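Local coordinates for siderophore-interacting protein (Aeromonas hydrophila, PDB 6K2L) that binds FAD and, as a siderophore-interacting flavoprotein, probably reduces ferric siderophores so that their iron is released, at residues H138-G143 / R163-L168; Y215-G220 / R242-P247; L209-S214 / R234-D239; D20-L25 / D175-S180. The protein carries 1 engineered substitution. All coordinates share one frame; numbering follows the deposited sequence.

Contact 1: residues H138-G143 / R163-L168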
loop_
_atom_site.group_PDB
_atom_site.type_symbol
_atom_site.label_atom_id
_atom_site.label_comp_id
_atom_site.label_asym_id
_atom_site.label_seq_id
_atom_site.Cartn_x
_atom_site.Cartn_y
_atom_site.Cartn_z
ATOM N N HIS A 138 6.635 -13.738 -10.896
ATOM C CA HIS A 138 7.923 -13.986 -10.272
ATOM C C HIS A 138 8.587 -12.658 -9.917
ATOM O O HIS A 138 8.488 -11.681 -10.666
ATOM C CB HIS A 138 8.789 -14.814 -11.203
ATOM C CG HIS A 138 8.312 -16.226 -11.339
ATOM N ND1 HIS A 138 7.316 -16.592 -12.222
ATOM C CD2 HIS A 138 8.685 -17.361 -10.697
ATOM C CE1 HIS A 138 7.081 -17.885 -12.102
ATOM N NE2 HIS A 138 7.906 -18.378 -11.193
ATOM N N TYR A 139 9.241 -12.617 -8.758
ATOM C CA TYR A 139 9.889 -11.410 -8.246
ATOM C C TYR A 139 11.301 -11.736 -7.772
ATOM O O TYR A 139 11.498 -12.632 -6.943
ATOM C CB TYR A 139 9.095 -10.808 -7.094
ATOM C CG TYR A 139 7.796 -10.187 -7.490
ATOM C CD1 TYR A 139 7.755 -8.933 -8.085
ATOM C CD2 TYR A 139 6.595 -10.851 -7.244
ATOM C CE1 TYR A 139 6.556 -8.362 -8.442
ATOM C CE2 TYR A 139 5.372 -10.305 -7.603
ATOM C CZ TYR A 139 5.350 -9.056 -8.199
ATOM O OH TYR A 139 4.127 -8.493 -8.531
ATOM N N TYR A 140 12.281 -10.998 -8.268
ATOM C CA TYR A 140 13.678 -11.240 -7.917
ATOM C C TYR A 140 14.287 -9.922 -7.486
ATOM O O TYR A 140 14.482 -9.032 -8.323
ATOM C CB TYR A 140 14.454 -11.822 -9.095
ATOM C CG TYR A 140 13.824 -13.057 -9.659
ATOM C CD1 TYR A 140 13.972 -14.288 -9.030
ATOM C CD2 TYR A 140 13.053 -12.989 -10.808
ATOM C CE1 TYR A 140 13.384 -15.435 -9.558
ATOM C CE2 TYR A 140 12.467 -14.106 -11.332
ATOM C CZ TYR A 140 12.620 -15.322 -10.710
ATOM O OH TYR A 140 12.007 -16.403 -11.280
ATOM N N MET A 141 14.638 -9.817 -6.202
ATOM C CA MET A 141 14.902 -8.535 -5.578
ATOM C C MET A 141 16.215 -8.643 -4.803
ATOM O O MET A 141 16.437 -9.628 -4.098
ATOM C CB MET A 141 13.728 -8.188 -4.663
ATOM C CG MET A 141 12.381 -7.913 -5.415
ATOM S SD MET A 141 11.210 -7.171 -4.272
ATOM C CE MET A 141 9.620 -7.942 -4.756
ATOM N N VAL A 142 17.091 -7.645 -4.918
ATOM C CA VAL A 142 18.324 -7.606 -4.134
ATOM C C VAL A 142 18.456 -6.209 -3.548
ATOM O O VAL A 142 18.052 -5.223 -4.177
ATOM C CB VAL A 142 19.572 -7.994 -4.975
ATOM C CG1 VAL A 142 20.840 -7.766 -4.208
ATOM C CG2 VAL A 142 19.519 -9.469 -5.436
ATOM N N GLY A 143 18.973 -6.125 -2.322
ATOM C CA GLY A 143 19.278 -4.819 -1.762
ATOM C C GLY A 143 20.066 -4.924 -0.471
ATOM O O GLY A 143 20.460 -6.011 -0.035
ATOM N N ARG A 163 5.787 -15.437 -6.417
ATOM C CA ARG A 163 6.941 -16.310 -6.263
ATOM C C ARG A 163 8.213 -15.516 -6.512
ATOM O O ARG A 163 8.192 -14.443 -7.110
ATOM C CB ARG A 163 6.878 -17.492 -7.221
ATOM C CG ARG A 163 5.708 -18.391 -6.943
ATOM C CD ARG A 163 5.952 -19.780 -7.469
ATOM N NE ARG A 163 6.888 -20.535 -6.631
ATOM C CZ ARG A 163 6.566 -21.169 -5.502
ATOM N NH1 ARG A 163 5.313 -21.144 -5.046
ATOM N NH2 ARG A 163 7.506 -21.841 -4.838
ATOM N N GLY A 164 9.322 -16.048 -6.055
ATOM C CA GLY A 164 10.588 -15.470 -6.419
ATOM C C GLY A 164 11.628 -15.670 -5.344
ATOM O O GLY A 164 11.539 -16.567 -4.510
ATOM N N HIS A 165 12.639 -14.808 -5.380
ATOM C CA HIS A 165 13.740 -14.855 -4.439
ATOM C C HIS A 165 14.155 -13.435 -4.099
ATOM O O HIS A 165 14.197 -12.559 -4.974
ATOM C CB HIS A 165 14.942 -15.615 -5.009
ATOM C CG HIS A 165 14.603 -16.958 -5.590
ATOM N ND1 HIS A 165 14.551 -18.108 -4.831
ATOM C CD2 HIS A 165 14.325 -17.337 -6.861
ATOM C CE1 HIS A 165 14.249 -19.132 -5.605
ATOM N NE2 HIS A 165 14.121 -18.694 -6.845
ATOM N N ILE A 166 14.483 -13.231 -2.827
ATOM C CA ILE A 166 14.999 -11.981 -2.304
ATOM C C ILE A 166 16.290 -12.284 -1.549
ATOM O O ILE A 166 16.338 -13.220 -0.740
ATOM C CB ILE A 166 13.958 -11.303 -1.387
ATOM C CG1 ILE A 166 12.694 -11.011 -2.192
ATOM C CG2 ILE A 166 14.538 -10.036 -0.747
ATOM C CD1 ILE A 166 11.555 -10.542 -1.364
ATOM N N ALA A 167 17.339 -11.505 -1.808
ATOM C CA ALA A 167 18.580 -11.598 -1.039
ATOM C C ALA A 167 18.934 -10.217 -0.495
ATOM O O ALA A 167 18.916 -9.237 -1.243
ATOM C CB ALA A 167 19.723 -12.141 -1.894
ATOM N N LEU A 168 19.281 -10.129 0.790
ATOM C CA LEU A 168 19.682 -8.851 1.371
ATOM C C LEU A 168 21.085 -8.905 1.971
ATOM O O LEU A 168 21.421 -9.853 2.677
ATOM C CB LEU A 168 18.697 -8.431 2.435
ATOM C CG LEU A 168 17.250 -8.248 1.953
ATOM C CD1 LEU A 168 16.323 -8.065 3.134
ATOM C CD2 LEU A 168 17.141 -7.062 1.016
#
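Strands 138-143 and 163-168 run parallel, their short axes 4.3 Å apart, as the two strands of a beta-alpha-beta unit whose crossover contains helix 148-155. At the start, the His138 ring lies alongside Arg163 and rests its CD2 3.9 Å from Arg163 CB. Tyr139 then holds the partner strand with both backbone polar atoms: its N donates to Arg163 O at 2.7 Å, and its O accepts from His165 N at 2.9 Å. Gly164, with no beta carbon, brings its CA within 3.0 Å of Tyr139 O. On the opposite face of the sheet, with His138, the Tyr140 ring stands beside His165. Tyr140 CE1 meets His165 CD2 rim to rim at 3.4 Å, the planes 24° apart and neither ring over the other, while Tyr140 OH is hydrogen-bonded to Glu210 N. Met141 repeats the double grip, donating to His165 O and accepting from Ala167 N, and its CB packs 3.9 Å from Ile166 CG1. Val142 leans CG1 against Ala167 O. Gly143 N closes the ladder on Ala167 O at 3.3 Å, the longest of the five bonds. Tyr139 and Met141 thus spend both N and O, and Gly143 its N, on 163-168, whereas the backbones of His138, Tyr140 and Val142 hydrogen-bond on the other side, to Gln213, Tyr215 and Trp217, so this largely buried strand is hydrogen-bonded along both edges.

Contact 2: residues Y215-G220 / R242-P247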
loop_
_atom_site.group_PDB
_atom_site.type_symbol
_atom_site.label_atom_id
_atom_site.label_comp_id
_atom_site.label_asym_id
_atom_site.label_seq_id
_atom_site.Cartn_x
_atom_site.Cartn_y
_atom_site.Cartn_z
ATOM N N TYR A 215 9.540 -9.668 -12.632
ATOM C CA TYR A 215 9.993 -8.324 -12.309
ATOM C C TYR A 215 11.268 -8.435 -11.480
ATOM O O TYR A 215 11.283 -9.117 -10.449
ATOM C CB TYR A 215 8.919 -7.563 -11.542
ATOM C CG TYR A 215 9.269 -6.119 -11.261
ATOM C CD1 TYR A 215 9.544 -5.240 -12.303
ATOM C CD2 TYR A 215 9.298 -5.626 -9.947
ATOM C CE1 TYR A 215 9.854 -3.911 -12.050
ATOM C CE2 TYR A 215 9.602 -4.297 -9.685
ATOM C CZ TYR A 215 9.880 -3.449 -10.747
ATOM O OH TYR A 215 10.191 -2.137 -10.501
ATOM N N PHE A 216 12.331 -7.781 -11.943
ATOM C CA PHE A 216 13.620 -7.760 -11.271
ATOM C C PHE A 216 13.830 -6.391 -10.643
ATOM O O PHE A 216 13.678 -5.371 -11.310
ATOM C CB PHE A 216 14.741 -8.074 -12.253
ATOM C CG PHE A 216 14.606 -9.415 -12.911
ATOM C CD1 PHE A 216 13.712 -9.614 -13.964
ATOM C CD2 PHE A 216 15.384 -10.480 -12.488
ATOM C CE1 PHE A 216 13.602 -10.866 -14.571
ATOM C CE2 PHE A 216 15.276 -11.737 -13.097
ATOM C CZ PHE A 216 14.380 -11.928 -14.134
ATOM N N TRP A 217 14.142 -6.373 -9.353
ATOM C CA TRP A 217 14.283 -5.141 -8.592
ATOM C C TRP A 217 15.622 -5.195 -7.876
ATOM O O TRP A 217 15.818 -6.035 -6.993
ATOM C CB TRP A 217 13.136 -4.975 -7.606
ATOM C CG TRP A 217 13.037 -3.615 -6.990
ATOM C CD1 TRP A 217 12.187 -2.609 -7.359
ATOM C CD2 TRP A 217 13.819 -3.100 -5.899
ATOM N NE1 TRP A 217 12.391 -1.500 -6.563
ATOM C CE2 TRP A 217 13.379 -1.784 -5.652
ATOM C CE3 TRP A 217 14.811 -3.640 -5.081
ATOM C CZ2 TRP A 217 13.900 -1.004 -4.623
ATOM C CZ3 TRP A 217 15.332 -2.862 -4.061
ATOM C CH2 TRP A 217 14.876 -1.561 -3.841
ATOM N N PHE A 218 16.548 -4.324 -8.289
ATOM C CA PHE A 218 17.886 -4.205 -7.725
ATOM C C PHE A 218 18.045 -2.779 -7.194
ATOM O O PHE A 218 17.939 -1.812 -7.960
ATOM C CB PHE A 218 18.943 -4.529 -8.790
ATOM C CG PHE A 218 18.692 -5.832 -9.545
ATOM C CD1 PHE A 218 18.432 -7.015 -8.863
ATOM C CD2 PHE A 218 18.729 -5.872 -10.935
ATOM C CE1 PHE A 218 18.208 -8.213 -9.556
ATOM C CE2 PHE A 218 18.509 -7.051 -11.635
ATOM C CZ PHE A 218 18.256 -8.230 -10.948
ATOM N N GLY A 219 18.252 -2.646 -5.878
ATOM C CA GLY A 219 18.490 -1.354 -5.264
ATOM C C GLY A 219 19.552 -1.475 -4.187
ATOM O O GLY A 219 20.102 -2.539 -3.954
ATOM N N GLY A 220 19.811 -0.374 -3.505
ATOM C CA GLY A 220 20.895 -0.401 -2.533
ATOM C C GLY A 220 22.228 0.008 -3.128
ATOM O O GLY A 220 22.268 0.660 -4.172
ATOM N N ARG A 242 10.826 -4.245 -17.159
ATOM C CA ARG A 242 10.630 -5.225 -16.098
ATOM C C ARG A 242 11.890 -5.443 -15.273
ATOM O O ARG A 242 12.008 -6.455 -14.576
ATOM C CB ARG A 242 10.116 -6.533 -16.686
ATOM C CG ARG A 242 8.633 -6.431 -16.952
ATOM C CD ARG A 242 8.154 -7.411 -17.984
ATOM N NE ARG A 242 8.711 -8.733 -17.772
ATOM C CZ ARG A 242 9.632 -9.297 -18.544
ATOM N NH1 ARG A 242 10.103 -8.634 -19.591
ATOM N NH2 ARG A 242 10.073 -10.524 -18.254
ATOM N N VAL A 243 12.840 -4.515 -15.356
ATOM C CA VAL A 243 14.040 -4.520 -14.535
ATOM C C VAL A 243 14.159 -3.146 -13.894
ATOM O O VAL A 243 14.226 -2.132 -14.598
ATOM C CB VAL A 243 15.313 -4.844 -15.337
ATOM C CG1 VAL A 243 16.525 -4.840 -14.401
ATOM C CG2 VAL A 243 15.187 -6.180 -16.056
ATOM N N TYR A 244 14.167 -3.107 -12.569
ATOM C CA TYR A 244 14.495 -1.906 -11.810
ATOM C C TYR A 244 15.932 -2.086 -11.311
ATOM O O TYR A 244 16.252 -3.084 -10.648
ATOM C CB TYR A 244 13.477 -1.722 -10.682
ATOM C CG TYR A 244 13.734 -0.618 -9.692
ATOM C CD1 TYR A 244 14.691 -0.762 -8.672
ATOM C CD2 TYR A 244 12.977 0.550 -9.729
ATOM C CE1 TYR A 244 14.900 0.248 -7.737
ATOM C CE2 TYR A 244 13.182 1.577 -8.811
ATOM C CZ TYR A 244 14.142 1.423 -7.822
ATOM O OH TYR A 244 14.333 2.432 -6.898
ATOM N N ALA A 245 16.817 -1.163 -11.680
ATOM C CA ALA A 245 18.225 -1.214 -11.260
ATOM C C ALA A 245 18.658 0.210 -10.952
ATOM O O ALA A 245 19.065 0.960 -11.844
ATOM C CB ALA A 245 19.121 -1.856 -12.309
ATOM N N VAL A 246 18.549 0.585 -9.680
ATOM C CA VAL A 246 18.828 1.936 -9.225
ATOM C C VAL A 246 19.829 1.813 -8.084
ATOM O O VAL A 246 19.496 1.247 -7.038
ATOM C CB VAL A 246 17.561 2.656 -8.741
ATOM C CG1 VAL A 246 17.912 3.981 -8.156
ATOM C CG2 VAL A 246 16.570 2.807 -9.857
ATOM N N PRO A 247 21.061 2.303 -8.226
ATOM C CA PRO A 247 21.990 2.268 -7.081
ATOM C C PRO A 247 21.615 3.365 -6.098
ATOM O O PRO A 247 21.504 4.536 -6.465
ATOM C CB PRO A 247 23.366 2.500 -7.719
ATOM C CG PRO A 247 23.114 2.552 -9.246
ATOM C CD PRO A 247 21.677 2.895 -9.429
#
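Tyr244 lies flat against the indole of Trp217 in an offset stack: the phenol and the five-membered ring have centroids 3.8 Å apart and planes only 5° from parallel. Trp217 NE1 sits over the phenol face toward its rim, 3.2 Å from Tyr244 CD1. As bridge partners both leave the same face of the sheet, and CG anti to the backbone N in each turns the rings alongside one another. Val246 CG2 lies over the other face of the phenol, and Tyr215 OH reaches 3.3 Å from Tyr244 CB. Beneath the stack, the backbones pair as parallel strands at one edge of the five-stranded parallel sheet of the NAD-ferredoxin-like domain, joined by helix 222-235 in a beta-alpha-beta crossover. Phe216 N donates almost straight (174°) to Arg242 O at 3.0 Å, and Tyr244 N to Phe216 O at 2.6 Å; Phe218 N and Val246 N continue the ladder to Tyr244 O and Phe218 O. On the face turned to helix 222-235, Phe218 CE2 touches Val243 CG1 at 4.1 Å and the ring's edge meets Ala245 CB. Farther out, helix 148-155 packs on Trp217, Tyr244 OH is hydrogen-bonded with Tyr248 OH, and the Val246 side chain comes about 4 Å from the bound FAD.

Contact 3: residues L209-S214 / R234-D239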
loop_
_atom_site.group_PDB
_atom_site.type_symbol
_atom_site.label_atom_id
_atom_site.label_comp_id
_atom_site.label_asym_id
_atom_site.label_seq_id
_atom_site.Cartn_x
_atom_site.Cartn_y
_atom_site.Cartn_z
ATOM N N LEU A 209 16.185 -18.353 -13.027
ATOM C CA LEU A 209 15.322 -17.189 -13.117
ATOM C C LEU A 209 14.335 -17.354 -14.266
ATOM O O LEU A 209 14.696 -17.816 -15.351
ATOM C CB LEU A 209 16.149 -15.909 -13.317
ATOM C CG LEU A 209 17.304 -15.676 -12.334
ATOM C CD1 LEU A 209 18.271 -14.641 -12.883
ATOM C CD2 LEU A 209 16.783 -15.284 -10.960
ATOM N N GLU A 210 13.092 -16.970 -14.019
ATOM C CA GLU A 210 12.098 -16.880 -15.071
ATOM C C GLU A 210 12.269 -15.586 -15.846
ATOM O O GLU A 210 12.336 -14.508 -15.250
ATOM C CB GLU A 210 10.711 -16.936 -14.458
ATOM C CG GLU A 210 10.471 -18.265 -13.771
ATOM C CD GLU A 210 10.179 -19.381 -14.765
ATOM O OE1 GLU A 210 9.697 -19.048 -15.880
ATOM O OE2 GLU A 210 10.423 -20.572 -14.421
ATOM N N GLU A 211 12.338 -15.683 -17.173
ATOM C CA GLU A 211 12.444 -14.478 -17.975
ATOM C C GLU A 211 11.099 -13.956 -18.426
ATOM O O GLU A 211 11.031 -12.816 -18.897
ATOM C CB GLU A 211 13.339 -14.705 -19.200
ATOM C CG GLU A 211 12.726 -15.566 -20.276
ATOM C CD GLU A 211 13.775 -16.037 -21.265
ATOM O OE1 GLU A 211 14.231 -15.206 -22.082
ATOM O OE2 GLU A 211 14.155 -17.230 -21.211
ATOM N N GLN A 212 10.035 -14.741 -18.299
ATOM C CA GLN A 212 8.705 -14.293 -18.692
ATOM C C GLN A 212 7.860 -14.033 -17.452
ATOM O O GLN A 212 7.969 -14.747 -16.451
ATOM C CB GLN A 212 7.994 -15.305 -19.605
ATOM C CG GLN A 212 8.803 -15.786 -20.801
ATOM C CD GLN A 212 9.081 -14.698 -21.836
ATOM O OE1 GLN A 212 8.484 -13.607 -21.806
ATOM N NE2 GLN A 212 10.006 -14.993 -22.761
ATOM N N GLN A 213 7.026 -13.003 -17.528
ATOM C CA GLN A 213 6.128 -12.622 -16.440
ATOM C C GLN A 213 6.874 -12.462 -15.122
ATOM O O GLN A 213 6.461 -12.988 -14.086
ATOM C CB GLN A 213 4.995 -13.625 -16.286
ATOM C CG GLN A 213 3.667 -12.964 -15.992
ATOM C CD GLN A 213 2.514 -13.813 -16.443
ATOM O OE1 GLN A 213 2.652 -14.631 -17.361
ATOM N NE2 GLN A 213 1.365 -13.641 -15.797
ATOM N N SER A 214 7.978 -11.716 -15.160
ATOM C CA SER A 214 8.773 -11.513 -13.963
ATOM C C SER A 214 9.204 -10.061 -13.855
ATOM O O SER A 214 9.237 -9.323 -14.834
ATOM C CB SER A 214 10.000 -12.441 -13.934
ATOM O OG SER A 214 10.702 -12.418 -15.159
ATOM N N ARG A 234 23.019 -10.632 -19.403
ATOM C CA ARG A 234 23.802 -11.642 -20.109
ATOM C C ARG A 234 23.092 -12.991 -20.225
ATOM O O ARG A 234 23.113 -13.604 -21.295
ATOM C CB ARG A 234 25.173 -11.816 -19.439
ATOM C CG ARG A 234 25.964 -10.504 -19.420
ATOM C CD ARG A 234 27.411 -10.702 -19.017
ATOM N NE ARG A 234 28.211 -11.189 -20.139
ATOM C CZ ARG A 234 28.866 -12.347 -20.148
ATOM N NH1 ARG A 234 28.826 -13.132 -19.075
ATOM N NH2 ARG A 234 29.568 -12.712 -21.225
ATOM N N THR A 235 22.464 -13.485 -19.162
ATOM C CA THR A 235 21.949 -14.849 -19.222
ATOM C C THR A 235 20.472 -14.942 -19.599
ATOM O O THR A 235 19.946 -16.058 -19.707
ATOM C CB THR A 235 22.179 -15.568 -17.890
ATOM O OG1 THR A 235 21.753 -16.935 -18.016
ATOM C CG2 THR A 235 21.386 -14.904 -16.782
ATOM N N LEU A 236 19.792 -13.821 -19.808
ATOM C CA LEU A 236 18.372 -13.835 -20.115
ATOM C C LEU A 236 18.078 -12.614 -20.972
ATOM O O LEU A 236 18.903 -11.703 -21.082
ATOM C CB LEU A 236 17.520 -13.826 -18.828
ATOM C CG LEU A 236 17.611 -14.949 -17.775
ATOM C CD1 LEU A 236 17.897 -14.352 -16.410
ATOM C CD2 LEU A 236 16.317 -15.703 -17.738
ATOM N N GLU A 237 16.887 -12.593 -21.568
ATOM C CA GLU A 237 16.409 -11.390 -22.245
ATOM C C GLU A 237 15.109 -10.899 -21.610
ATOM O O GLU A 237 14.024 -11.454 -21.841
ATOM C CB GLU A 237 16.287 -11.583 -23.762
ATOM C CG GLU A 237 17.606 -11.279 -24.455
ATOM C CD GLU A 237 18.145 -9.866 -24.022
ATOM O OE1 GLU A 237 19.355 -9.717 -23.736
ATOM O OE2 GLU A 237 17.358 -8.892 -23.961
ATOM N N VAL A 238 15.239 -9.846 -20.802
ATOM C CA VAL A 238 14.114 -9.220 -20.131
ATOM C C VAL A 238 14.037 -7.784 -20.611
ATOM O O VAL A 238 15.058 -7.095 -20.691
ATOM C CB VAL A 238 14.302 -9.292 -18.607
ATOM C CG1 VAL A 238 13.126 -8.608 -17.886
ATOM C CG2 VAL A 238 14.495 -10.727 -18.167
ATOM N N ASP A 239 12.840 -7.335 -20.938
ATOM C CA ASP A 239 12.711 -5.947 -21.346
ATOM C C ASP A 239 13.053 -5.005 -20.194
ATOM O O ASP A 239 12.877 -5.331 -19.016
ATOM C CB ASP A 239 11.297 -5.643 -21.851
ATOM C CG ASP A 239 11.192 -4.262 -22.478
ATOM O OD1 ASP A 239 11.911 -3.990 -23.482
ATOM O OD2 ASP A 239 10.416 -3.431 -21.951
#
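In the alpha/beta domain of the NAD-ferredoxin-like clan, the loop 209-214 that feeds strand 214-218 meets the chain that leaves helix 222-235, at Leu236 to Val238. The meeting lies at the surface, by the ends where strands 214-218 and 243-245 begin, away from the chain's centre by about 24 Å. Apolar contacts carry it. Leu236 aims its isobutyl group at the loop and divides its two methyls between Leu209 and Glu211: CD1 lies 3.6 Å from Leu209 CD1, the two side chains crossing at about a right angle, and CD2 lies 3.5 Å from Glu211 CB. That same CD2 also sits 3.6 Å from the backbone oxygen Leu209 O. Its chi2 of 126° falls away from the usual staggered positions. Val238 CG2 lies 4.3 Å from Glu211 CB, and its side chain continues onto Val232 of the helix.

Polar approach is weaker, and no hydrogen bond crosses between the segments. The Glu211 chain, extended beyond CG, takes its carboxylate alongside Glu237, where OE1 remains 3.8 Å from Glu237 N. Hydrogen bonding instead braces the loop itself. Arg242 reaches Glu211 O and Ser214 O through weak bonds from its guanidinium, and inside the loop Ser214 OG donates to Glu210 O at 2.7 Å, approaching from 43° above the carbonyl plane.

Contact 4: residues D20-L25 / D175-S180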
loop_
_atom_site.group_PDB
_atom_site.type_symbol
_atom_site.label_atom_id
_atom_site.label_comp_id
_atom_site.label_asym_id
_atom_site.label_seq_id
_atom_site.Cartn_x
_atom_site.Cartn_y
_atom_site.Cartn_z
ATOM N N ASP A 20 13.497 1.978 16.763
ATOM C CA ASP A 20 14.586 1.216 16.156
ATOM C C ASP A 20 14.074 -0.193 15.870
ATOM O O ASP A 20 13.989 -1.028 16.770
ATOM C CB ASP A 20 15.810 1.224 17.061
ATOM C CG ASP A 20 16.663 2.484 16.878
ATOM O OD1 ASP A 20 16.218 3.413 16.158
ATOM O OD2 ASP A 20 17.775 2.544 17.464
ATOM N N VAL A 21 13.713 -0.452 14.604
ATOM C CA VAL A 21 13.203 -1.774 14.247
ATOM C C VAL A 21 14.334 -2.781 14.269
ATOM O O VAL A 21 14.115 -3.982 14.440
ATOM C CB VAL A 21 12.498 -1.762 12.879
ATOM C CG1 VAL A 21 11.571 -0.570 12.762
ATOM C CG2 VAL A 21 13.521 -1.753 11.808
ATOM N N SER A 22 15.552 -2.307 14.130
ATOM C CA SER A 22 16.761 -3.085 14.294
ATOM C C SER A 22 17.805 -2.065 14.705
ATOM O O SER A 22 17.538 -0.860 14.652
ATOM C CB SER A 22 17.120 -3.834 12.999
ATOM O OG SER A 22 17.875 -3.030 12.101
ATOM N N PRO A 23 18.976 -2.504 15.175
ATOM C CA PRO A 23 19.967 -1.526 15.670
ATOM C C PRO A 23 20.437 -0.501 14.641
ATOM O O PRO A 23 20.827 0.608 15.023
ATOM C CB PRO A 23 21.120 -2.421 16.137
ATOM C CG PRO A 23 20.446 -3.668 16.555
ATOM C CD PRO A 23 19.332 -3.877 15.569
ATOM N N HIS A 24 20.432 -0.831 13.346
ATOM C CA HIS A 24 20.872 0.102 12.314
ATOM C C HIS A 24 19.768 0.444 11.318
ATOM O O HIS A 24 20.046 0.762 10.163
ATOM C CB HIS A 24 22.089 -0.434 11.578
ATOM C CG HIS A 24 23.291 -0.564 12.445
ATOM N ND1 HIS A 24 23.461 -1.618 13.319
ATOM C CD2 HIS A 24 24.371 0.238 12.600
ATOM C CE1 HIS A 24 24.605 -1.471 13.963
ATOM N NE2 HIS A 24 25.177 -0.351 13.548
ATOM N N LEU A 25 18.518 0.387 11.748
ATOM C CA LEU A 25 17.398 0.793 10.913
ATOM C C LEU A 25 16.409 1.525 11.807
ATOM O O LEU A 25 15.797 0.929 12.696
ATOM C CB LEU A 25 16.757 -0.409 10.213
ATOM C CG LEU A 25 15.873 0.037 9.032
ATOM C CD1 LEU A 25 16.724 0.645 7.902
ATOM C CD2 LEU A 25 14.944 -1.069 8.522
ATOM N N ASP A 175 20.829 -6.873 12.435
ATOM C CA ASP A 175 19.946 -6.131 11.543
ATOM C C ASP A 175 19.129 -7.032 10.627
ATOM O O ASP A 175 18.251 -6.537 9.914
ATOM C CB ASP A 175 20.755 -5.104 10.757
ATOM C CG ASP A 175 21.231 -3.949 11.659
ATOM O OD1 ASP A 175 20.355 -3.215 12.178
ATOM O OD2 ASP A 175 22.460 -3.801 11.888
ATOM N N VAL A 176 19.367 -8.341 10.667
ATOM C CA VAL A 176 18.434 -9.311 10.112
ATOM C C VAL A 176 17.129 -9.218 10.888
ATOM O O VAL A 176 17.123 -9.167 12.124
ATOM C CB VAL A 176 19.016 -10.731 10.172
ATOM C CG1 VAL A 176 17.966 -11.754 9.774
ATOM C CG2 VAL A 176 20.238 -10.842 9.272
ATOM N N GLN A 177 16.020 -9.158 10.171
ATOM C CA GLN A 177 14.743 -8.949 10.815
ATOM C C GLN A 177 13.703 -9.790 10.105
ATOM O O GLN A 177 13.947 -10.342 9.036
ATOM C CB GLN A 177 14.352 -7.469 10.812
ATOM C CG GLN A 177 14.974 -6.663 9.703
ATOM C CD GLN A 177 14.470 -5.221 9.666
ATOM O OE1 GLN A 177 13.267 -4.965 9.492
ATOM N NE2 GLN A 177 15.404 -4.262 9.804
ATOM N N ASP A 178 12.537 -9.902 10.719
ATOM C CA ASP A 178 11.455 -10.626 10.080
ATOM C C ASP A 178 10.882 -9.759 8.974
ATOM O O ASP A 178 10.744 -8.544 9.126
ATOM C CB ASP A 178 10.381 -11.006 11.097
ATOM C CG ASP A 178 10.948 -11.831 12.257
ATOM O OD1 ASP A 178 11.948 -12.561 12.040
ATOM O OD2 ASP A 178 10.395 -11.761 13.381
ATOM N N LEU A 179 10.657 -10.378 7.826
ATOM C CA LEU A 179 9.886 -9.781 6.742
ATOM C C LEU A 179 8.944 -10.904 6.337
ATOM O O LEU A 179 9.386 -11.856 5.686
ATOM C CB LEU A 179 10.760 -9.371 5.570
ATOM C CG LEU A 179 11.892 -8.352 5.595
ATOM C CD1 LEU A 179 12.058 -7.900 4.158
ATOM C CD2 LEU A 179 11.675 -7.147 6.530
ATOM N N SER A 180 7.680 -10.839 6.749
ATOM C CA SER A 180 6.775 -11.887 6.303
ATOM C C SER A 180 6.490 -11.678 4.812
ATOM O O SER A 180 6.181 -10.565 4.367
ATOM C CB SER A 180 5.482 -11.924 7.132
ATOM O OG SER A 180 4.662 -13.038 6.755
#
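A beta bulge and a type I turn shape 20-25 where the FAD-binding barrel touches the loop 175-180 of the alpha/beta domain: Val21 and Ser22 both face Leu25, and the turn spans Ser22 to Leu25. The tight part is the carboxylate of Asp175, set into that turn. Its OD1 is gripped twice, by Ser22 OG at a very short 2.5 Å on the anti lone pair and by His24 N at 2.7 Å on the syn lone pair. Ser22 reaches it with OG between the backbone N and the carbonyl carbon, chi1 85°. OD2 takes a third, weak bond from His24 ND1 at 2.8 Å, bent to 121° at the hydrogen, with the imidazole and carboxylate planes 73° apart. Two good bonds on OD1 and a weak one on OD2 therefore limit the rotation of this buried carboxylate, and its charge would be expected to favour a protonated His24. Tyr172 meets the His24 ring as well, and the His24 backbone is hydrogen-bonded with Leu101.

The other half is looser. Gln177, extended beyond CG, points its amide at the turn without making a hydrogen bond there: NE2 lies 3.6 Å from Ser22 OG, too long to count as one. Beyond it the chain swings away, Asp178 and Ser180 are exposed, and Ser180 packs on Asp161 of the second subunit. What the amide does meet is apolar: Gln177 NE2 sits 3.7 Å from Val21 CG2 and 3.5 Å from Leu25 CD2.

In the fold
Contacts 1 and 2 are neighbouring pairs in the five-stranded parallel sheet, their centres about 10 Å apart, because strands 138-144 and 214-218 adjoin. Contact 3 lies about 13 Å from contact 2 and 14 Å from contact 1, centre to centre, at the start of strand 214-218; its segments alternate along the chain with those of contact 2 around helix 222-235. Contact 4 touches none of the others, its centre about 18 Å from that of contact 1, and joins this domain to the antiparallel barrel. Contact 1 is nested in the loop that contact 4 closes; contact 3 and then contact 2 open afterwards. Contacts 1 to 3 thus lie within one domain, while contact 4 fastens it to the barrel, with FAD bound between the two.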